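Local coordinates for hypothetical protein PA3967 (PDB 1TU9) that is of unknown function but adopts the globin fold and binds heme, consistent with a role in oxygen binding or transport, at residues A77-R81 with A82-I86; D25-R28 with H29-A32; A39-A42 with T43-M46. All blocks are in the same frame, centred on the assembly; numbering follows the deposited sequence.

The three contacts are local and gather round one heme. Contact 1 is partly buried on the proximal side, where the end of helix 70-78 and the following loop carry the iron ligand; its chemistry is mainly backbone hydrogen bonding. Contact 2, also partly buried, lies within helix 22-32 on the distal side, with an aromatic inner flank and a charged outer one. Contact 3 is largely a surface contact at the corner after helix 35-40, where one buried ring packs on the heme and waters bind the surrounding backbone. K40 NZ of contact 3 probably hydrogen-bonds to L84 O of contact 1 and lies beside D85 O, while M46 and F41 pack on Y27 and F30 of contact 2.

Contact 1 (A77-R81 with A82-I86); sequences ASHSR and AALDI. With HEM (protoporphyrin IX containing Fe), chain B.
H79 and L84 run side by side in the same direction, with L84 CD1 over one face of the imidazole, 3.8 Å from the H79 ring centroid, in a CH-pi contact. I86 approaches the ring obliquely, its CG1 3.7 Å from CD2 of H79. With CG anti to its own carbonyl carbon (chi1 -75°), H79 directs its ring at the heme, where NE2 binds the iron at 2.1 Å as the proximal histidine of the globin fold. ND1 donates to S78 OG, which lies in the ring plane 2.9 Å from it; that hydroxyl also bonds to L75 O and is 3.0 Å from heme O2A. R81 has nearly as much surface against the loop, though only at the base of an exposed side chain. Its CG stands 3.8 Å from D85 OD1, while the bent chain carries the guanidinium away; OD1 is instead hydrogen-bonded to Y132. A82 follows in the type I turn S80-A83, its CB resting near S80 OG and its N making a weak bond to that hydroxyl. S80 O accepts from A83 N and, at 2.8 Å, from D85 N, the two donors reaching it from opposite faces. Further bonds run from L84 N to S78 O and from I86 N to H79 O. The iron ligand is thus held at its backbone, while the in-plane ND1 bond and the L84 methyl restrict rotation of its ring.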
# COMPACT_ATOMS: atom_id res chain seq x y z
N ALA A 77 -7.66 4.17 12.24
CA ALA A 77 -7.60 3.95 13.68
C ALA A 77 -6.43 3.03 14.05
O ALA A 77 -5.68 3.31 14.97
CB ALA A 77 -8.93 3.37 14.18
N SER A 78 -6.27 1.93 13.33
CA SER A 78 -5.27 0.94 13.68
C SER A 78 -3.85 1.43 13.49
O SER A 78 -2.95 0.99 14.21
CB SER A 78 -5.49 -0.36 12.91
OG SER A 78 -5.21 -0.24 11.53
N HIS A 79 -3.65 2.35 12.54
CA HIS A 79 -2.33 2.87 12.24
C HIS A 79 -2.08 4.21 12.94
O HIS A 79 -1.01 4.81 12.81
CB HIS A 79 -2.11 2.96 10.72
CG HIS A 79 -1.86 1.62 10.08
ND1 HIS A 79 -2.76 0.59 10.16
CD2 HIS A 79 -0.81 1.15 9.37
CE1 HIS A 79 -2.27 -0.47 9.53
NE2 HIS A 79 -1.08 -0.16 9.05
N SER A 80 -3.05 4.66 13.73
CA SER A 80 -2.96 5.95 14.42
C SER A 80 -1.94 5.92 15.54
O SER A 80 -1.50 4.86 15.98
CB SER A 80 -4.33 6.36 14.99
OG SER A 80 -4.65 5.55 16.11
N ARG A 81 -1.63 7.11 16.04
CA ARG A 81 -0.70 7.27 17.14
C ARG A 81 -1.09 6.44 18.36
O ARG A 81 -0.22 5.95 19.07
CB ARG A 81 -0.58 8.74 17.50
CG ARG A 81 0.43 9.03 18.60
CD ARG A 81 0.73 10.51 18.73
NE ARG A 81 -0.48 11.24 19.07
CZ ARG A 81 -0.72 12.51 18.74
NH1 ARG A 81 0.17 13.24 18.07
NH2 ARG A 81 -1.87 13.06 19.10
N ALA A 82 -2.40 6.29 18.59
CA ALA A 82 -2.93 5.54 19.73
C ALA A 82 -2.87 4.01 19.58
O ALA A 82 -3.22 3.28 20.50
CB ALA A 82 -4.37 5.96 19.98
N ALA A 83 -2.46 3.53 18.41
CA ALA A 83 -2.42 2.10 18.13
C ALA A 83 -1.04 1.77 17.54
O ALA A 83 -0.04 1.85 18.26
CB ALA A 83 -3.57 1.69 17.23
N LEU A 84 -0.93 1.42 16.26
CA LEU A 84 0.37 1.01 15.73
C LEU A 84 1.37 2.17 15.70
O LEU A 84 2.58 1.95 15.76
CB LEU A 84 0.23 0.42 14.32
CG LEU A 84 -0.40 -0.98 14.25
CD1 LEU A 84 -0.79 -1.33 12.84
CD2 LEU A 84 0.56 -2.03 14.81
N ASP A 85 0.86 3.39 15.60
CA ASP A 85 1.65 4.63 15.63
C ASP A 85 2.56 4.74 14.40
O ASP A 85 3.78 4.70 14.50
CB ASP A 85 2.42 4.77 16.95
CG ASP A 85 3.04 6.13 17.13
OD1 ASP A 85 2.77 7.03 16.32
OD2 ASP A 85 3.80 6.38 18.09
N ILE A 86 1.92 4.94 13.25
CA ILE A 86 2.60 5.05 11.97
C ILE A 86 2.54 6.51 11.53
O ILE A 86 1.49 7.01 11.14
CB ILE A 86 1.94 4.14 10.92
CG1 ILE A 86 1.86 2.69 11.42
CG2 ILE A 86 2.67 4.26 9.58
CD1 ILE A 86 3.16 2.10 11.92
CHA HEM B . -0.53 -3.92 10.06
CHB HEM B . -2.27 -2.35 5.71
CHC HEM B . 0.77 1.29 5.89
CHD HEM B . 3.09 -0.70 9.62
C1A HEM B . -1.31 -3.74 8.91
C2A HEM B . -2.49 -4.51 8.54
C3A HEM B . -2.96 -4.10 7.36
C4A HEM B . -2.11 -3.03 6.89
CMA HEM B . -4.20 -4.66 6.63
CAA HEM B . -3.10 -5.62 9.40
CBA HEM B . -4.43 -5.12 9.99
CGA HEM B . -4.35 -3.72 10.56
O1A HEM B . -3.65 -3.52 11.58
O2A HEM B . -4.98 -2.78 10.00
C1B HEM B . -1.63 -1.20 5.36
C2B HEM B . -1.85 -0.35 4.20
C3B HEM B . -1.01 0.68 4.25
C4B HEM B . -0.22 0.47 5.47
CMB HEM B . -2.89 -0.62 3.08
CAB HEM B . -0.84 1.83 3.23
CBB HEM B . -1.88 2.44 2.65
C1C HEM B . 1.69 1.00 6.86
C2C HEM B . 2.90 1.74 7.03
C3C HEM B . 3.58 1.19 8.03
C4C HEM B . 2.79 0.10 8.54
CMC HEM B . 3.29 2.94 6.16
CAC HEM B . 4.93 1.70 8.55
CBC HEM B . 5.84 0.89 9.06
C1D HEM B . 2.34 -1.72 10.11
C2D HEM B . 2.72 -2.50 11.24
C3D HEM B . 1.62 -3.52 11.41
C4D HEM B . 0.67 -3.27 10.35
CMD HEM B . 3.98 -2.34 12.10
CAD HEM B . 1.63 -4.61 12.50
CBD HEM B . 2.63 -5.70 12.09
CGD HEM B . 2.76 -6.76 13.17
O1D HEM B . 3.34 -6.44 14.25
O2D HEM B . 2.30 -7.91 12.98
NA HEM B . -1.13 -2.86 7.86
NB HEM B . -0.63 -0.66 6.13
NC HEM B . 1.64 -0.01 7.79
ND HEM B . 1.14 -2.19 9.61
FE HEM B . 0.20 -1.48 7.95
O HOH W 1 -1.06 6.59 10.14
O HOH W 2 0.33 3.62 20.34

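Contact 2 (D25-R28 with H29-A32); sequences DFYR and HFLA. With PPI (propanoic acid), chain C; HEM (protoporphyrin IX containing Fe), chain B.
F26 and F30, one helical turn apart on helix 22-32, lie side by side with CG anti to the backbone N in both (chi1 170° and -172°). Their planes stand at 36°, an oblique pairing in which F30 CB sits over the face of the F26 ring and F30 CD2 is 3.8 Å from F26 CE2. Y27 is turned differently, CG anti to its carbonyl carbon, and its CE2 reaches the edge of F30, 4.1 Å from CD2. Together the three rings line the distal pocket round the bound propanoic acid: F30 CE2 is 3.6 Å from its C3, and Y27 OH hydrogen-bonds to its O2, although the separation is so short that its value is doubtful. The W94 ring meets both phenylalanines edge-to-face. On the outer flank H29 folds back over the preceding turn, placing D25 O above its ring face, 3.0 Å from CD2, while NE2 bonds to E104. R28 NH2 bridges to D25 OD1 at 3.0 Å from well above the carboxylate plane, its guanidinium turned steeply against the H29 ring. The helix therefore presents aromatic carbon to the ligand's alkyl end and a phenol to its carboxylate, keeping its ionic pairing on the far side.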
# COMPACT_ATOMS: atom_id res chain seq x y z
N ASP A 25 9.29 -8.55 -2.93
CA ASP A 25 10.02 -7.38 -3.38
C ASP A 25 9.48 -6.10 -2.74
O ASP A 25 10.26 -5.24 -2.34
CB ASP A 25 10.01 -7.27 -4.91
CG ASP A 25 10.89 -8.28 -5.57
OD1 ASP A 25 11.74 -8.88 -4.89
OD2 ASP A 25 10.80 -8.48 -6.79
N PHE A 26 8.16 -5.97 -2.63
CA PHE A 26 7.59 -4.82 -1.95
C PHE A 26 8.22 -4.66 -0.57
O PHE A 26 8.72 -3.58 -0.23
CB PHE A 26 6.07 -4.93 -1.78
CG PHE A 26 5.55 -3.86 -0.88
CD1 PHE A 26 5.44 -2.56 -1.34
CD2 PHE A 26 5.34 -4.11 0.46
CE1 PHE A 26 5.06 -1.54 -0.48
CE2 PHE A 26 4.95 -3.11 1.31
CZ PHE A 26 4.81 -1.81 0.84
N TYR A 27 8.18 -5.71 0.26
CA TYR A 27 8.70 -5.57 1.62
C TYR A 27 10.20 -5.38 1.65
O TYR A 27 10.69 -4.64 2.49
CB TYR A 27 8.24 -6.71 2.56
CG TYR A 27 6.85 -6.44 3.08
CD1 TYR A 27 5.75 -7.13 2.57
CD2 TYR A 27 6.62 -5.44 4.02
CE1 TYR A 27 4.47 -6.85 3.00
CE2 TYR A 27 5.33 -5.16 4.45
CZ TYR A 27 4.26 -5.87 3.93
OH TYR A 27 2.98 -5.59 4.33
N ARG A 28 10.93 -5.99 0.72
CA ARG A 28 12.36 -5.74 0.67
C ARG A 28 12.62 -4.25 0.45
O ARG A 28 13.44 -3.64 1.11
CB ARG A 28 13.04 -6.59 -0.41
CG ARG A 28 14.52 -6.33 -0.55
CD ARG A 28 15.23 -7.34 -1.42
NE ARG A 28 14.57 -7.57 -2.71
CZ ARG A 28 14.77 -6.84 -3.80
NH1 ARG A 28 15.56 -5.77 -3.78
NH2 ARG A 28 14.17 -7.17 -4.93
N HIS A 29 11.90 -3.66 -0.51
CA HIS A 29 12.11 -2.24 -0.79
C HIS A 29 11.65 -1.36 0.38
O HIS A 29 12.30 -0.38 0.73
CB HIS A 29 11.33 -1.81 -2.03
CG HIS A 29 11.68 -2.57 -3.26
ND1 HIS A 29 12.97 -2.90 -3.62
CD2 HIS A 29 10.89 -3.01 -4.27
CE1 HIS A 29 12.95 -3.53 -4.78
NE2 HIS A 29 11.71 -3.62 -5.19
N PHE A 30 10.51 -1.70 0.96
CA PHE A 30 9.92 -0.91 2.03
C PHE A 30 10.82 -0.94 3.27
O PHE A 30 11.15 0.11 3.84
CB PHE A 30 8.52 -1.47 2.32
CG PHE A 30 7.68 -0.65 3.29
CD1 PHE A 30 7.73 0.74 3.32
CD2 PHE A 30 6.78 -1.29 4.10
CE1 PHE A 30 6.91 1.46 4.21
CE2 PHE A 30 5.95 -0.57 4.96
CZ PHE A 30 6.02 0.80 5.00
N LEU A 31 11.25 -2.12 3.68
CA LEU A 31 12.16 -2.25 4.82
C LEU A 31 13.47 -1.52 4.58
O LEU A 31 14.01 -0.89 5.49
CB LEU A 31 12.45 -3.72 5.12
CG LEU A 31 11.27 -4.54 5.62
CD1 LEU A 31 11.57 -6.04 5.53
CD2 LEU A 31 10.99 -4.13 7.01
N ALA A 32 13.99 -1.58 3.35
CA ALA A 32 15.27 -0.96 3.03
C ALA A 32 15.21 0.56 3.09
O ALA A 32 16.24 1.21 3.25
CB ALA A 32 15.73 -1.41 1.66
C1 PPI C . 1.86 -3.09 6.33
C2 PPI C . 2.13 -2.01 5.36
C3 PPI C . 3.07 -2.57 4.37
O1 PPI C . 1.15 -2.93 7.28
O2 PPI C . 2.44 -4.29 6.18
CHA HEM B . -0.53 -3.92 10.06
CHB HEM B . -2.27 -2.35 5.71
CHC HEM B . 0.77 1.29 5.89
CHD HEM B . 3.09 -0.70 9.62
C1A HEM B . -1.31 -3.74 8.91
C2A HEM B . -2.49 -4.51 8.54
C3A HEM B . -2.96 -4.10 7.36
C4A HEM B . -2.11 -3.03 6.89
CMA HEM B . -4.20 -4.66 6.63
CAA HEM B . -3.10 -5.62 9.40
CBA HEM B . -4.43 -5.12 9.99
CGA HEM B . -4.35 -3.72 10.56
O1A HEM B . -3.65 -3.52 11.58
O2A HEM B . -4.98 -2.78 10.00
C1B HEM B . -1.63 -1.20 5.36
C2B HEM B . -1.85 -0.35 4.20
C3B HEM B . -1.01 0.68 4.25
C4B HEM B . -0.22 0.47 5.47
CMB HEM B . -2.89 -0.62 3.08
CAB HEM B . -0.84 1.83 3.23
CBB HEM B . -1.88 2.44 2.65
C1C HEM B . 1.69 1.00 6.86
C2C HEM B . 2.90 1.74 7.03
C3C HEM B . 3.58 1.19 8.03
C4C HEM B . 2.79 0.10 8.54
CMC HEM B . 3.29 2.94 6.16
CAC HEM B . 4.93 1.70 8.55
CBC HEM B . 5.84 0.89 9.06
C1D HEM B . 2.34 -1.72 10.11
C2D HEM B . 2.72 -2.50 11.24
C3D HEM B . 1.62 -3.52 11.41
C4D HEM B . 0.67 -3.27 10.35
CMD HEM B . 3.98 -2.34 12.10
CAD HEM B . 1.63 -4.61 12.50
CBD HEM B . 2.63 -5.70 12.09
CGD HEM B . 2.76 -6.76 13.17
O1D HEM B . 3.34 -6.44 14.25
O2D HEM B . 2.30 -7.91 12.98
NA HEM B . -1.13 -2.86 7.86
NB HEM B . -0.63 -0.66 6.13
NC HEM B . 1.64 -0.01 7.79
ND HEM B . 1.14 -2.19 9.61
FE HEM B . 0.20 -1.48 7.95

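Contact 3 (A39-A42 with T43-M46); sequences AKFA and TTDM. With HEM (protoporphyrin IX containing Fe), chain B; PPI (propanoic acid), chain C; EDO (1,2-ethanediol), chain D.
The ring of F41 overlaps the heme at methyl CMD, which lies 3.9 Å above one face and offset toward the rim, while its edge is turned to T44. There CD2 of F41 comes within 3.5 Å of T44 OG1, and T44 CB lies in the ring plane. The far end of the ring goes deepest: F41 CZ is 3.4 Å from heme CHD, and O2 of the iron-bound propanoic acid approaches the same ring obliquely. A chi1 of -73°, with CG anti to the carbonyl carbon, directs the ring toward the heme, and L31 of helix 22-32 and Q49 pack around it as well. This is the corner between helix 35-40 and helix 46-64, and F41 probably corresponds to the CD-corner phenylalanine that packs against the heme in globins. Here F41 is the first residue to leave helical backbone angles, and D45 is the N-cap of the next helix, its OD1 accepting from A48 N. The turn between them is closed by T44 N, which donates to F41 O at 3.1 Å from 63° out of the carbonyl plane. T44 also faces the porphyrin: OG1, beside its own backbone N, is 3.1 Å from propionate O1D, and CG2 is close to O2D. One water accepts a hydrogen bond from T43 N, donates one to K40 O and is hydrogen-bonded to T44 OG1 at 2.9 Å, tying the last helical residue to both threonines. It also meets an ethanediol, probably from the crystallisation liquor, whose O2 donates to K40 O. On the side of the ring plane away from CMD, M46 doubles back, bent at chi2 and chi3, and brings SD to 5.1 Å from the F41 ring centroid in an oblique Met-aromatic contact, with F41 CB 4.1 Å from the same sulfur.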
# COMPACT_ATOMS: atom_id res chain seq x y z
N ALA A 39 12.30 -1.14 12.18
CA ALA A 39 11.96 -1.23 13.61
C ALA A 39 10.50 -1.61 13.82
O ALA A 39 10.17 -2.40 14.71
CB ALA A 39 12.27 0.09 14.32
N LYS A 40 9.62 -1.07 12.99
CA LYS A 40 8.21 -1.36 13.15
C LYS A 40 7.89 -2.83 12.88
O LYS A 40 6.99 -3.38 13.52
CB LYS A 40 7.37 -0.47 12.22
CG LYS A 40 7.18 0.95 12.70
CD LYS A 40 6.23 1.05 13.88
CE LYS A 40 6.14 2.48 14.36
NZ LYS A 40 5.42 2.59 15.64
N PHE A 41 8.61 -3.45 11.94
CA PHE A 41 8.32 -4.82 11.51
C PHE A 41 9.25 -5.87 12.12
O PHE A 41 9.21 -7.03 11.73
CB PHE A 41 8.37 -4.90 9.97
CG PHE A 41 7.19 -4.26 9.30
CD1 PHE A 41 7.33 -3.10 8.56
CD2 PHE A 41 5.93 -4.82 9.41
CE1 PHE A 41 6.23 -2.52 7.95
CE2 PHE A 41 4.84 -4.25 8.80
CZ PHE A 41 4.99 -3.10 8.06
N ALA A 42 10.05 -5.49 13.12
CA ALA A 42 11.08 -6.39 13.65
C ALA A 42 10.53 -7.69 14.22
O ALA A 42 11.23 -8.70 14.22
CB ALA A 42 11.91 -5.66 14.69
N THR A 43 9.30 -7.67 14.75
CA THR A 43 8.66 -8.88 15.24
C THR A 43 7.30 -9.06 14.59
O THR A 43 6.30 -9.26 15.25
CB THR A 43 8.53 -8.90 16.79
OG1 THR A 43 7.79 -7.77 17.26
CG2 THR A 43 9.88 -8.80 17.46
N THR A 44 7.31 -9.00 13.26
CA THR A 44 6.17 -9.32 12.41
C THR A 44 6.43 -10.61 11.64
O THR A 44 7.53 -10.81 11.12
CB THR A 44 5.94 -8.14 11.44
OG1 THR A 44 5.56 -6.97 12.19
CG2 THR A 44 4.78 -8.41 10.45
N ASP A 45 5.42 -11.46 11.53
CA ASP A 45 5.48 -12.62 10.65
C ASP A 45 5.28 -12.07 9.24
O ASP A 45 4.16 -11.73 8.86
CB ASP A 45 4.38 -13.60 11.05
CG ASP A 45 4.26 -14.77 10.12
OD1 ASP A 45 4.83 -14.72 9.01
OD2 ASP A 45 3.57 -15.76 10.47
N MET A 46 6.36 -11.96 8.49
CA MET A 46 6.31 -11.31 7.19
C MET A 46 5.56 -12.13 6.15
O MET A 46 5.03 -11.55 5.20
CB MET A 46 7.71 -10.97 6.69
CG MET A 46 8.49 -10.07 7.62
SD MET A 46 7.66 -8.49 8.04
CE MET A 46 7.62 -7.68 6.47
CHA HEM B . -0.53 -3.92 10.06
CHB HEM B . -2.27 -2.35 5.71
CHC HEM B . 0.77 1.29 5.89
CHD HEM B . 3.09 -0.70 9.62
C1A HEM B . -1.31 -3.74 8.91
C2A HEM B . -2.49 -4.51 8.54
C3A HEM B . -2.96 -4.10 7.36
C4A HEM B . -2.11 -3.03 6.89
CMA HEM B . -4.20 -4.66 6.63
CAA HEM B . -3.10 -5.62 9.40
CBA HEM B . -4.43 -5.12 9.99
CGA HEM B . -4.35 -3.72 10.56
O1A HEM B . -3.65 -3.52 11.58
O2A HEM B . -4.98 -2.78 10.00
C1B HEM B . -1.63 -1.20 5.36
C2B HEM B . -1.85 -0.35 4.20
C3B HEM B . -1.01 0.68 4.25
C4B HEM B . -0.22 0.47 5.47
CMB HEM B . -2.89 -0.62 3.08
CAB HEM B . -0.84 1.83 3.23
CBB HEM B . -1.88 2.44 2.65
C1C HEM B . 1.69 1.00 6.86
C2C HEM B . 2.90 1.74 7.03
C3C HEM B . 3.58 1.19 8.03
C4C HEM B . 2.79 0.10 8.54
CMC HEM B . 3.29 2.94 6.16
CAC HEM B . 4.93 1.70 8.55
CBC HEM B . 5.84 0.89 9.06
C1D HEM B . 2.34 -1.72 10.11
C2D HEM B . 2.72 -2.50 11.24
C3D HEM B . 1.62 -3.52 11.41
C4D HEM B . 0.67 -3.27 10.35
CMD HEM B . 3.98 -2.34 12.10
CAD HEM B . 1.63 -4.61 12.50
CBD HEM B . 2.63 -5.70 12.09
CGD HEM B . 2.76 -6.76 13.17
O1D HEM B . 3.34 -6.44 14.25
O2D HEM B . 2.30 -7.91 12.98
NA HEM B . -1.13 -2.86 7.86
NB HEM B . -0.63 -0.66 6.13
NC HEM B . 1.64 -0.01 7.79
ND HEM B . 1.14 -2.19 9.61
FE HEM B . 0.20 -1.48 7.95
C1 PPI C . 1.86 -3.09 6.33
C2 PPI C . 2.13 -2.01 5.36
C3 PPI C . 3.07 -2.57 4.37
O1 PPI C . 1.15 -2.93 7.28
O2 PPI C . 2.44 -4.29 6.18
C1 EDO D . 4.54 -4.75 17.08
O1 EDO D . 5.73 -5.50 16.92
C2 EDO D . 4.35 -3.78 15.93
O2 EDO D . 5.35 -2.77 15.90
O HOH W 3 6.94 -5.95 14.47
O HOH W 4 10.15 -10.05 11.33